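Local coordinates for iron-chelator utilization protein (Thermobifida fusca TM51, PDB 4YHB) that binds FAD and, as a siderophore-interacting oxidoreductase, probably reduces ferric siderophores so that their iron can be released, at residues 34-39 / 98-103; 65-70 / 82-87; 226-231 / 255-260. All blocks are in the same frame, centred on the assembly; numbering follows the deposited sequence.

Overall arrangement
Contacts 1 and 2 belong to the FAD-binding barrel, and contact 3 to the parallel-sheet part of the chain. Contacts 1 and 2 are linked through neighbouring barrel strands 86-95 and 100-106; their centres are about 20 Å apart and their nearest atoms about 8 Å. Contact 3 lies across the chain's centre from contact 1, centres about 26 Å apart. Contacts 2 and 3 have nearest atoms about 7 Å apart, yet both reach the same FAD: R87 of contact 2 bonds to both phosphates, while residues 255-260 of contact 3 meet the flavin, the ribose and the adenine. Contact 1 lies just behind the cofactor, the I103 side chain about 5 Å from FAD.

Contact 1: 34-39 / 98-103; sequences RVDLGG and ARLLTI. Unlike the reference sequence in segment 98-103: R99 (reference Gly).
V35 and L37 pair with I103 and L101 in an antiparallel strand contact in the FAD-binding part of the chain, where strand 32-38 runs beside 100-106. The axes of 34-38 and 100-103 approach to 4.4 Å, with their directions 154° apart. Four backbone bonds define the register; V35 N reaches I103 O at 2.9 Å, and L101 N reaches L37 O at 2.8 Å (175° at the hydrogen). D36 and T102 form the non-hydrogen-bonded pair between them. Their side chains lie alongside each other, and T102 OG1 donates to D36 OD1 at 2.6 Å from above the carboxylate plane. The other oxygen, OD2, is bonded to N24 of strand 17-29, so both oxygens of this buried carboxylate have a donor, which probably restrains its rotation. T102 CG2, anti to the backbone N, meets R34 CG at 3.5 Å, while R34 NE goes on to a salt bridge with D104. The pairing belongs to the six-stranded antiparallel barrel of the FAD-binding domain, strand 32-38 lying between 17-29 and 100-106. On the other face of the sheet, L37 CD1 packs 4.0 Å from I103 CG1, with V22 also against L37. Where the strand begins, R99 and L100 lie opposite the single residue D95, a G1 beta bulge, and a water accepts from G39 N (2.9 Å) and donates to R99 O (2.7 Å).

Contact 2: 65-70 / 82-87; sequences EHVLPV and PGVIYR. With FAD (flavin-adenine dinucleotide), chain C.
The shortest polar bond around the V67-V84 contact runs from R87 NE to O1P of FAD, 2.7 Å with 151° at the hydrogen. R87 NH2 adds a bond to O1A on the other phosphate (3.0 Å), and NH1 turns back to Y86 O (2.9 Å), so all three guanidinium nitrogens have acceptors. I85 CG2 sits over one face of the guanidinium, offset toward its rim. A leucine here would probably leave O1P and O1A without these two donors, the diphosphate without this positive charge beside it, and Y86 O without the NH1 bond. Between 65-70 and 82-87 themselves just 165 Å² is buried: V67 CG1, anti to its backbone N, meets V84 CG1 at 3.6 Å, and V67 CG2 lies 3.8 Å from G83 O. Water joins the two backbones instead, one molecule bonded to V67 N (3.0 Å) and G83 O, a second to V67 O and I85 N (2.9 Å). The positive phi of G83 (88°) would press a side chain against the carbonyl oxygen of P82. Around this surface contact, V84 and Y86 pack on W57 of strand 53-57, I85 and R87 touch P112 of helix 112-118, and the R87 backbone bonds to L56.

Contact 3: 226-231 / 255-260; sequences GGEADA and YWRRGV. With FAD (flavin-adenine dinucleotide), chain C.
G227 and E228 meet Y255 to R258 where the beta-alpha-beta unit of strand 221-226, helix 229-241 and strand 250-256 passes from its first strand into its helix, beside the end of its last strand. Two backbone bonds join the segments: Y255 N to G227 O at 2.8 Å, and A229 N to W256 O at 2.8 Å, nearly along the C=O axis of its acceptor. E228 is the N-cap of the helix, and its two carboxylate oxygens divide their work. OE1 accepts from A231 N (3.0 Å) and, weakly, from D230 N. OE2 uses its anti lone pair for R258 N at 2.9 Å, almost straight at 165°. The helix start and the arginines R257 and R258 nearby would probably favour the charged carboxylate. E228 CG, anti to the backbone N (chi1 -158°), lies over the six-membered ring of W256, 3.6 Å from its centroid, a CH-pi contact; the bend at chi2 brings CD near R258 N. On the opposite face of W256 lies adenine atom C5A of FAD, offset toward the rim, so the indole is held between the glutamate and the cofactor; NE1 bonds to D148. R257, extended from CG to NE, donates from NE to D230 OD2 at 3.1 Å and more weakly to OD1, a salt bridge with the two planes 83° apart; OD1 also meets K233. The Y255 ring lies with one face against the flavin, FAD C7 3.5 Å above its centre. R257 to V260 make a type II turn closed by V260 N on R257 O, and that same carbonyl accepts from the adenosine ribose hydroxyl, FAD O2B to R257 O measuring 2.7 Å, with O2B in plane at the edge of W256.

Contact 1: 34-39 / 98-103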
loop_
_atom_site.group_PDB
_atom_site.type_symbol
_atom_site.label_atom_id
_atom_site.label_comp_id
_atom_site.label_asym_id
_atom_site.label_seq_id
_atom_site.Cartn_x
_atom_site.Cartn_y
_atom_site.Cartn_z
ATOM N N ARG A 34 1.842 -7.897 -10.115
ATOM C CA ARG A 34 0.449 -7.564 -9.887
ATOM C C ARG A 34 -0.333 -8.856 -9.966
ATOM O O ARG A 34 -0.241 -9.587 -10.959
ATOM C CB ARG A 34 -0.035 -6.538 -10.920
ATOM C CG ARG A 34 -1.507 -6.197 -10.836
ATOM C CD ARG A 34 -1.831 -4.939 -11.625
ATOM N NE ARG A 34 -1.196 -3.769 -11.022
ATOM C CZ ARG A 34 -1.109 -2.578 -11.599
ATOM N NH1 ARG A 34 -1.601 -2.381 -12.817
ATOM N NH2 ARG A 34 -0.517 -1.584 -10.957
ATOM N N VAL A 35 -1.070 -9.150 -8.896
ATOM C CA VAL A 35 -1.729 -10.434 -8.732
ATOM C C VAL A 35 -3.227 -10.207 -8.566
ATOM O O VAL A 35 -3.632 -9.365 -7.757
ATOM C CB VAL A 35 -1.155 -11.180 -7.502
ATOM C CG1 VAL A 35 -1.910 -12.480 -7.233
ATOM C CG2 VAL A 35 0.346 -11.434 -7.678
ATOM N N ASP A 36 -4.047 -10.928 -9.334
ATOM C CA ASP A 36 -5.495 -10.909 -9.101
ATOM C C ASP A 36 -5.905 -12.156 -8.321
ATOM O O ASP A 36 -5.585 -13.269 -8.748
ATOM C CB ASP A 36 -6.280 -10.849 -10.419
ATOM C CG ASP A 36 -6.024 -9.575 -11.218
ATOM O OD1 ASP A 36 -5.699 -8.524 -10.617
ATOM O OD2 ASP A 36 -6.156 -9.630 -12.467
ATOM N N LEU A 37 -6.607 -11.961 -7.196
ATOM C CA LEU A 37 -7.080 -13.052 -6.339
ATOM C C LEU A 37 -8.599 -13.187 -6.462
ATOM O O LEU A 37 -9.307 -12.185 -6.458
ATOM C CB LEU A 37 -6.705 -12.804 -4.871
ATOM C CG LEU A 37 -5.206 -12.650 -4.561
ATOM C CD1 LEU A 37 -4.998 -12.047 -3.173
ATOM C CD2 LEU A 37 -4.566 -14.020 -4.631
ATOM N N GLY A 38 -9.092 -14.415 -6.569
ATOM C CA GLY A 38 -10.527 -14.635 -6.696
ATOM C C GLY A 38 -10.980 -15.855 -5.926
ATOM O O GLY A 38 -10.186 -16.465 -5.210
ATOM N N GLY A 39 -12.252 -16.222 -6.091
ATOM C CA GLY A 39 -12.818 -17.379 -5.416
ATOM C C GLY A 39 -14.110 -16.970 -4.733
ATOM O O GLY A 39 -14.335 -15.789 -4.492
ATOM N N ALA A 98 -16.253 -8.385 -11.504
ATOM C CA ALA A 98 -15.285 -9.404 -11.899
ATOM C C ALA A 98 -14.999 -10.359 -10.744
ATOM O O ALA A 98 -14.505 -11.473 -10.949
ATOM C CB ALA A 98 -13.983 -8.751 -12.385
ATOM N N ARG A 99 -15.314 -9.902 -9.532
ATOM C CA ARG A 99 -15.048 -10.638 -8.298
ATOM C C ARG A 99 -13.567 -10.950 -8.183
ATOM O O ARG A 99 -13.179 -12.098 -7.978
ATOM C CB ARG A 99 -15.877 -11.926 -8.230
ATOM C CG ARG A 99 -17.369 -11.675 -8.341
ATOM C CD ARG A 99 -18.192 -12.898 -7.951
ATOM N NE ARG A 99 -19.003 -12.624 -6.767
ATOM C CZ ARG A 99 -18.966 -13.333 -5.642
ATOM N NH1 ARG A 99 -18.168 -14.390 -5.534
ATOM N NH2 ARG A 99 -19.742 -12.987 -4.626
ATOM N N LEU A 100 -12.747 -9.916 -8.329
ATOM C CA LEU A 100 -11.297 -10.080 -8.283
ATOM C C LEU A 100 -10.646 -9.005 -7.414
ATOM O O LEU A 100 -10.967 -7.828 -7.539
ATOM C CB LEU A 100 -10.707 -10.030 -9.697
ATOM C CG LEU A 100 -10.881 -11.207 -10.661
ATOM C CD1 LEU A 100 -10.251 -10.869 -12.022
ATOM C CD2 LEU A 100 -10.289 -12.504 -10.096
ATOM N N LEU A 101 -9.743 -9.428 -6.531
ATOM C CA LEU A 101 -8.968 -8.528 -5.683
ATOM C C LEU A 101 -7.560 -8.417 -6.235
ATOM O O LEU A 101 -6.866 -9.426 -6.333
ATOM C CB LEU A 101 -8.926 -9.046 -4.241
ATOM C CG LEU A 101 -7.890 -8.436 -3.293
ATOM C CD1 LEU A 101 -8.100 -6.933 -3.152
ATOM C CD2 LEU A 101 -7.909 -9.131 -1.914
ATOM N N THR A 102 -7.140 -7.199 -6.586
ATOM C CA THR A 102 -5.805 -6.986 -7.138
ATOM C C THR A 102 -4.832 -6.468 -6.077
ATOM O O THR A 102 -5.130 -5.513 -5.346
ATOM C CB THR A 102 -5.829 -5.999 -8.318
ATOM O OG1 THR A 102 -6.691 -6.509 -9.335
ATOM C CG2 THR A 102 -4.423 -5.817 -8.901
ATOM N N ILE A 103 -3.680 -7.121 -5.991
ATOM C CA ILE A 103 -2.626 -6.739 -5.062
ATOM C C ILE A 103 -1.308 -6.568 -5.801
ATOM O O ILE A 103 -0.902 -7.457 -6.565
ATOM C CB ILE A 103 -2.401 -7.797 -3.966
ATOM C CG1 ILE A 103 -3.722 -8.243 -3.331
ATOM C CG2 ILE A 103 -1.354 -7.294 -2.939
ATOM C CD1 ILE A 103 -4.223 -7.378 -2.239
HETATM O O HOH W 1 -13.665 -14.725 -8.092
#

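Contact 2: 65-70 / 82-87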
loop_
_atom_site.group_PDB
_atom_site.type_symbol
_atom_site.label_atom_id
_atom_site.label_comp_id
_atom_site.label_asym_id
_atom_site.label_seq_id
_atom_site.Cartn_x
_atom_site.Cartn_y
_atom_site.Cartn_z
ATOM N N GLU A 65 3.621 -25.777 5.976
ATOM C CA GLU A 65 2.548 -25.301 6.842
ATOM C C GLU A 65 1.858 -24.070 6.250
ATOM O O GLU A 65 2.504 -23.225 5.639
ATOM C CB GLU A 65 3.126 -24.980 8.222
ATOM C CG GLU A 65 2.112 -24.810 9.338
ATOM C CD GLU A 65 2.779 -24.621 10.693
ATOM O OE1 GLU A 65 3.988 -24.302 10.721
ATOM O OE2 GLU A 65 2.095 -24.795 11.725
ATOM N N HIS A 66 0.545 -23.971 6.405
ATOM C CA HIS A 66 -0.146 -22.766 5.957
ATOM C C HIS A 66 -1.293 -22.417 6.885
ATOM O O HIS A 66 -2.425 -22.883 6.703
ATOM C CB HIS A 66 -0.664 -22.918 4.532
ATOM C CG HIS A 66 -1.043 -21.617 3.893
ATOM N ND1 HIS A 66 -1.285 -21.492 2.542
ATOM C CD2 HIS A 66 -1.221 -20.381 4.420
ATOM C CE1 HIS A 66 -1.591 -20.238 2.265
ATOM N NE2 HIS A 66 -1.562 -19.542 3.390
ATOM N N VAL A 67 -0.995 -21.582 7.871
ATOM C CA VAL A 67 -1.991 -21.179 8.846
ATOM C C VAL A 67 -2.839 -20.045 8.297
ATOM O O VAL A 67 -2.319 -19.038 7.800
ATOM C CB VAL A 67 -1.354 -20.736 10.164
ATOM C CG1 VAL A 67 -2.441 -20.560 11.231
ATOM C CG2 VAL A 67 -0.334 -21.755 10.621
ATOM N N LEU A 68 -4.146 -20.220 8.382
ATOM C CA LEU A 68 -5.096 -19.226 7.900
ATOM C C LEU A 68 -5.696 -18.467 9.084
ATOM O O LEU A 68 -5.624 -18.947 10.218
ATOM C CB LEU A 68 -6.185 -19.916 7.072
ATOM C CG LEU A 68 -5.678 -20.698 5.858
ATOM C CD1 LEU A 68 -6.826 -21.421 5.163
ATOM C CD2 LEU A 68 -4.955 -19.765 4.880
ATOM N N PRO A 69 -6.294 -17.283 8.834
ATOM C CA PRO A 69 -6.903 -16.539 9.943
ATOM C C PRO A 69 -8.058 -17.297 10.592
ATOM O O PRO A 69 -8.843 -17.921 9.882
ATOM C CB PRO A 69 -7.443 -15.269 9.277
ATOM C CG PRO A 69 -6.824 -15.205 7.924
ATOM C CD PRO A 69 -6.494 -16.607 7.537
ATOM N N VAL A 70 -8.169 -17.212 11.913
ATOM C CA VAL A 70 -9.352 -17.704 12.615
ATOM C C VAL A 70 -10.158 -16.511 13.102
ATOM O O VAL A 70 -9.665 -15.729 13.899
ATOM C CB VAL A 70 -8.972 -18.609 13.806
ATOM C CG1 VAL A 70 -10.183 -18.857 14.714
ATOM C CG2 VAL A 70 -8.392 -19.930 13.299
ATOM N N PRO A 82 1.521 -20.016 16.702
ATOM C CA PRO A 82 2.804 -20.309 16.057
ATOM C C PRO A 82 2.620 -20.679 14.583
ATOM O O PRO A 82 1.591 -21.250 14.207
ATOM C CB PRO A 82 3.352 -21.485 16.874
ATOM C CG PRO A 82 2.145 -22.125 17.478
ATOM C CD PRO A 82 1.158 -21.021 17.719
ATOM N N GLY A 83 3.600 -20.322 13.757
ATOM C CA GLY A 83 3.573 -20.651 12.340
ATOM C C GLY A 83 2.863 -19.655 11.430
ATOM O O GLY A 83 2.901 -19.800 10.206
ATOM N N VAL A 84 2.202 -18.650 12.000
ATOM C CA VAL A 84 1.472 -17.701 11.161
ATOM C C VAL A 84 2.441 -16.761 10.448
ATOM O O VAL A 84 3.444 -16.328 11.009
ATOM C CB VAL A 84 0.454 -16.859 11.961
ATOM C CG1 VAL A 84 -0.621 -17.764 12.576
ATOM C CG2 VAL A 84 1.152 -16.044 13.034
ATOM N N ILE A 85 2.128 -16.462 9.197
ATOM C CA ILE A 85 2.896 -15.494 8.425
ATOM C C ILE A 85 1.924 -14.547 7.773
ATOM O O ILE A 85 1.403 -14.845 6.707
ATOM C CB ILE A 85 3.755 -16.157 7.335
ATOM C CG1 ILE A 85 4.647 -17.244 7.939
ATOM C CG2 ILE A 85 4.619 -15.083 6.604
ATOM C CD1 ILE A 85 5.380 -18.084 6.913
ATOM N N TYR A 86 1.642 -13.425 8.426
ATOM C CA TYR A 86 0.708 -12.476 7.853
ATOM C C TYR A 86 1.416 -11.139 7.662
ATOM O O TYR A 86 2.322 -10.797 8.427
ATOM C CB TYR A 86 -0.556 -12.332 8.722
ATOM C CG TYR A 86 -0.312 -11.801 10.119
ATOM C CD1 TYR A 86 -0.254 -10.440 10.362
ATOM C CD2 TYR A 86 -0.144 -12.669 11.196
ATOM C CE1 TYR A 86 -0.022 -9.948 11.634
ATOM C CE2 TYR A 86 0.096 -12.183 12.476
ATOM C CZ TYR A 86 0.156 -10.823 12.685
ATOM O OH TYR A 86 0.384 -10.326 13.950
ATOM N N ARG A 87 1.002 -10.400 6.634
ATOM C CA ARG A 87 1.630 -9.130 6.262
ATOM C C ARG A 87 0.581 -8.219 5.644
ATOM O O ARG A 87 -0.349 -8.702 4.992
ATOM C CB ARG A 87 2.773 -9.336 5.246
ATOM C CG ARG A 87 3.838 -10.371 5.617
ATOM C CD ARG A 87 4.738 -9.856 6.706
ATOM N NE ARG A 87 5.902 -10.709 6.939
ATOM C CZ ARG A 87 6.016 -11.569 7.950
ATOM N NH1 ARG A 87 5.024 -11.717 8.817
ATOM N NH2 ARG A 87 7.132 -12.277 8.095
HETATM P PA FAD C . 9.220 -9.104 6.408
HETATM O O1A FAD C . 9.289 -10.492 7.061
HETATM O O2A FAD C . 8.113 -8.202 7.073
HETATM O O5B FAD C . 10.610 -8.349 6.709
HETATM C C5B FAD C . 11.813 -9.018 6.588
HETATM C C4B FAD C . 12.931 -8.005 6.273
HETATM O O4B FAD C . 12.793 -7.449 4.994
HETATM C C3B FAD C . 12.970 -6.879 7.218
HETATM O O3B FAD C . 14.315 -6.602 7.439
HETATM C C2B FAD C . 12.344 -5.807 6.520
HETATM O O2B FAD C . 12.851 -4.520 6.850
HETATM C C1B FAD C . 12.673 -6.070 5.111
HETATM N N9A FAD C . 11.682 -5.617 4.144
HETATM C C8A FAD C . 10.338 -5.681 4.266
HETATM N N7A FAD C . 9.781 -5.180 3.155
HETATM C C5A FAD C . 10.778 -4.834 2.307
HETATM C C6A FAD C . 10.818 -4.274 1.030
HETATM N N6A FAD C . 9.607 -3.978 0.349
HETATM N N1A FAD C . 12.005 -4.033 0.449
HETATM C C2A FAD C . 13.160 -4.320 1.086
HETATM N N3A FAD C . 13.157 -4.857 2.310
HETATM C C4A FAD C . 11.985 -5.105 2.937
HETATM N N1 FAD C . 4.045 -3.794 0.393
HETATM C C2 FAD C . 3.883 -4.094 -0.896
HETATM O O2 FAD C . 4.791 -4.630 -1.514
HETATM N N3 FAD C . 2.686 -3.793 -1.487
HETATM C C4 FAD C . 1.679 -3.207 -0.805
HETATM O O4 FAD C . 0.630 -2.972 -1.389
HETATM C C4X FAD C . 1.825 -2.873 0.542
HETATM N N5 FAD C . 0.832 -2.265 1.288
HETATM C C5X FAD C . 1.042 -1.990 2.597
HETATM C C6 FAD C . 0.037 -1.383 3.358
HETATM C C7 FAD C . 0.216 -1.124 4.566
HETATM C C7M FAD C . -0.964 -0.455 5.296
HETATM C C8 FAD C . 1.234 -1.355 5.238
HETATM C C8M FAD C . 1.406 -1.007 6.690
HETATM C C9 FAD C . 2.316 -1.948 4.644
HETATM C C9A FAD C . 2.357 -2.363 3.174
HETATM N N10 FAD C . 3.296 -2.932 2.435
HETATM C C10 FAD C . 3.071 -3.198 1.129
HETATM C "C1'" FAD C . 4.602 -3.266 3.044
HETATM C "C2'" FAD C . 4.688 -4.692 3.494
HETATM O "O2'" FAD C . 3.734 -4.930 4.451
HETATM C "C3'" FAD C . 6.134 -4.938 4.051
HETATM O "O3'" FAD C . 7.027 -4.601 3.037
HETATM C "C4'" FAD C . 6.375 -6.302 4.640
HETATM O "O4'" FAD C . 7.438 -6.257 5.494
HETATM C "C5'" FAD C . 6.691 -7.375 3.585
HETATM O "O5'" FAD C . 6.568 -8.687 4.079
HETATM P P FAD C . 7.864 -9.589 4.002
HETATM O O1P FAD C . 7.388 -10.898 4.670
HETATM O O2P FAD C . 8.325 -9.476 2.523
HETATM O O3P FAD C . 9.192 -9.349 4.825
HETATM O O HOH W 2 0.152 -17.745 7.550
HETATM O O HOH W 3 1.683 -20.390 7.505
#

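Contact 3: 226-231 / 255-260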
loop_
_atom_site.group_PDB
_atom_site.type_symbol
_atom_site.label_atom_id
_atom_site.label_comp_id
_atom_site.label_asym_id
_atom_site.label_seq_id
_atom_site.Cartn_x
_atom_site.Cartn_y
_atom_site.Cartn_z
ATOM N N GLY A 226 3.900 7.709 2.327
ATOM C CA GLY A 226 3.959 6.343 2.812
ATOM C C GLY A 226 5.283 5.735 2.388
ATOM O O GLY A 226 5.829 6.071 1.348
ATOM N N GLY A 227 5.812 4.837 3.195
ATOM C CA GLY A 227 7.084 4.223 2.875
ATOM C C GLY A 227 7.819 3.811 4.129
ATOM O O GLY A 227 7.189 3.472 5.135
ATOM N N GLU A 228 9.146 3.849 4.077
ATOM C CA GLU A 228 9.972 3.313 5.156
ATOM C C GLU A 228 9.889 4.236 6.370
ATOM O O GLU A 228 10.037 5.458 6.244
ATOM C CB GLU A 228 11.413 3.134 4.683
ATOM C CG GLU A 228 12.233 2.117 5.486
ATOM C CD GLU A 228 12.879 2.719 6.729
ATOM O OE1 GLU A 228 12.911 3.966 6.851
ATOM O OE2 GLU A 228 13.355 1.934 7.574
ATOM N N ALA A 229 9.654 3.643 7.540
ATOM C CA ALA A 229 9.278 4.398 8.740
ATOM C C ALA A 229 10.282 5.494 9.114
ATOM O O ALA A 229 9.895 6.630 9.398
ATOM C CB ALA A 229 9.095 3.450 9.906
ATOM N N ASP A 230 11.563 5.154 9.105
ATOM C CA ASP A 230 12.600 6.099 9.516
ATOM C C ASP A 230 12.781 7.225 8.500
ATOM O O ASP A 230 13.066 8.364 8.877
ATOM C CB ASP A 230 13.929 5.376 9.750
ATOM C CG ASP A 230 13.882 4.435 10.946
ATOM O OD1 ASP A 230 13.035 4.640 11.846
ATOM O OD2 ASP A 230 14.697 3.485 10.988
ATOM N N ALA A 231 12.618 6.906 7.218
ATOM C CA ALA A 231 12.660 7.911 6.165
ATOM C C ALA A 231 11.534 8.917 6.322
ATOM O O ALA A 231 11.678 10.080 5.957
ATOM C CB ALA A 231 12.590 7.245 4.779
ATOM N N TYR A 255 5.089 2.102 6.314
ATOM C CA TYR A 255 4.608 0.804 5.826
ATOM C C TYR A 255 5.553 -0.357 6.153
ATOM O O TYR A 255 5.157 -1.521 6.206
ATOM C CB TYR A 255 4.377 0.876 4.311
ATOM C CG TYR A 255 3.014 1.422 3.932
ATOM C CD1 TYR A 255 2.220 2.082 4.867
ATOM C CD2 TYR A 255 2.501 1.239 2.656
ATOM C CE1 TYR A 255 0.962 2.568 4.531
ATOM C CE2 TYR A 255 1.237 1.729 2.309
ATOM C CZ TYR A 255 0.484 2.394 3.246
ATOM O OH TYR A 255 -0.762 2.871 2.910
ATOM N N TRP A 256 6.810 -0.021 6.378
ATOM C CA TRP A 256 7.814 -0.998 6.714
ATOM C C TRP A 256 9.003 -0.270 7.324
ATOM O O TRP A 256 9.057 0.958 7.313
ATOM C CB TRP A 256 8.249 -1.785 5.476
ATOM C CG TRP A 256 9.105 -0.994 4.502
ATOM C CD1 TRP A 256 8.696 0.005 3.668
ATOM C CD2 TRP A 256 10.504 -1.172 4.263
ATOM N NE1 TRP A 256 9.764 0.470 2.916
ATOM C CE2 TRP A 256 10.882 -0.243 3.263
ATOM C CE3 TRP A 256 11.474 -2.030 4.789
ATOM C CZ2 TRP A 256 12.186 -0.153 2.787
ATOM C CZ3 TRP A 256 12.773 -1.941 4.308
ATOM C CH2 TRP A 256 13.116 -1.004 3.324
ATOM N N ARG A 257 9.940 -1.036 7.862
ATOM C CA ARG A 257 11.132 -0.465 8.484
ATOM C C ARG A 257 12.285 -1.445 8.344
ATOM O O ARG A 257 12.118 -2.633 8.637
ATOM C CB ARG A 257 10.860 -0.144 9.966
ATOM C CG ARG A 257 12.016 0.581 10.654
ATOM C CD ARG A 257 11.626 1.064 12.044
ATOM N NE ARG A 257 12.717 1.820 12.653
ATOM C CZ ARG A 257 13.041 1.750 13.938
ATOM N NH1 ARG A 257 12.357 0.950 14.748
ATOM N NH2 ARG A 257 14.047 2.475 14.410
ATOM N N ARG A 258 13.448 -0.962 7.895
ATOM C CA ARG A 258 14.632 -1.807 7.766
ATOM C C ARG A 258 14.970 -2.478 9.084
ATOM O O ARG A 258 14.967 -1.829 10.131
ATOM C CB ARG A 258 15.853 -0.992 7.298
ATOM C CG ARG A 258 15.745 -0.438 5.900
ATOM C CD ARG A 258 16.977 0.405 5.547
ATOM N NE ARG A 258 18.219 -0.299 5.839
ATOM C CZ ARG A 258 19.053 0.041 6.819
ATOM N NH1 ARG A 258 18.778 1.088 7.590
ATOM N NH2 ARG A 258 20.165 -0.657 7.022
ATOM N N GLY A 259 15.258 -3.777 9.019
ATOM C CA GLY A 259 15.624 -4.554 10.190
ATOM C C GLY A 259 14.435 -5.001 11.021
ATOM O O GLY A 259 14.607 -5.659 12.052
ATOM N N VAL A 260 13.226 -4.653 10.582
ATOM C CA VAL A 260 12.018 -5.044 11.308
ATOM C C VAL A 260 11.141 -5.933 10.435
ATOM O O VAL A 260 10.853 -5.603 9.288
ATOM C CB VAL A 260 11.206 -3.817 11.762
ATOM C CG1 VAL A 260 9.920 -4.239 12.509
ATOM C CG2 VAL A 260 12.066 -2.898 12.627
HETATM P PA FAD C . 9.220 -9.104 6.408
HETATM O O1A FAD C . 9.289 -10.492 7.061
HETATM O O2A FAD C . 8.113 -8.202 7.073
HETATM O O5B FAD C . 10.610 -8.349 6.709
HETATM C C5B FAD C . 11.813 -9.018 6.588
HETATM C C4B FAD C . 12.931 -8.005 6.273
HETATM O O4B FAD C . 12.793 -7.449 4.994
HETATM C C3B FAD C . 12.970 -6.879 7.218
HETATM O O3B FAD C . 14.315 -6.602 7.439
HETATM C C2B FAD C . 12.344 -5.807 6.520
HETATM O O2B FAD C . 12.851 -4.520 6.850
HETATM C C1B FAD C . 12.673 -6.070 5.111
HETATM N N9A FAD C . 11.682 -5.617 4.144
HETATM C C8A FAD C . 10.338 -5.681 4.266
HETATM N N7A FAD C . 9.781 -5.180 3.155
HETATM C C5A FAD C . 10.778 -4.834 2.307
HETATM C C6A FAD C . 10.818 -4.274 1.030
HETATM N N6A FAD C . 9.607 -3.978 0.349
HETATM N N1A FAD C . 12.005 -4.033 0.449
HETATM C C2A FAD C . 13.160 -4.320 1.086
HETATM N N3A FAD C . 13.157 -4.857 2.310
HETATM C C4A FAD C . 11.985 -5.105 2.937
HETATM N N1 FAD C . 4.045 -3.794 0.393
HETATM C C2 FAD C . 3.883 -4.094 -0.896
HETATM O O2 FAD C . 4.791 -4.630 -1.514
HETATM N N3 FAD C . 2.686 -3.793 -1.487
HETATM C C4 FAD C . 1.679 -3.207 -0.805
HETATM O O4 FAD C . 0.630 -2.972 -1.389
HETATM C C4X FAD C . 1.825 -2.873 0.542
HETATM N N5 FAD C . 0.832 -2.265 1.288
HETATM C C5X FAD C . 1.042 -1.990 2.597
HETATM C C6 FAD C . 0.037 -1.383 3.358
HETATM C C7 FAD C . 0.216 -1.124 4.566
HETATM C C7M FAD C . -0.964 -0.455 5.296
HETATM C C8 FAD C . 1.234 -1.355 5.238
HETATM C C8M FAD C . 1.406 -1.007 6.690
HETATM C C9 FAD C . 2.316 -1.948 4.644
HETATM C C9A FAD C . 2.357 -2.363 3.174
HETATM N N10 FAD C . 3.296 -2.932 2.435
HETATM C C10 FAD C . 3.071 -3.198 1.129
HETATM C "C1'" FAD C . 4.602 -3.266 3.044
HETATM C "C2'" FAD C . 4.688 -4.692 3.494
HETATM O "O2'" FAD C . 3.734 -4.930 4.451
HETATM C "C3'" FAD C . 6.134 -4.938 4.051
HETATM O "O3'" FAD C . 7.027 -4.601 3.037
HETATM C "C4'" FAD C . 6.375 -6.302 4.640
HETATM O "O4'" FAD C . 7.438 -6.257 5.494
HETATM C "C5'" FAD C . 6.691 -7.375 3.585
HETATM O "O5'" FAD C . 6.568 -8.687 4.079
HETATM P P FAD C . 7.864 -9.589 4.002
HETATM O O1P FAD C . 7.388 -10.898 4.670
HETATM O O2P FAD C . 8.325 -9.476 2.523
HETATM O O3P FAD C . 9.192 -9.349 4.825
#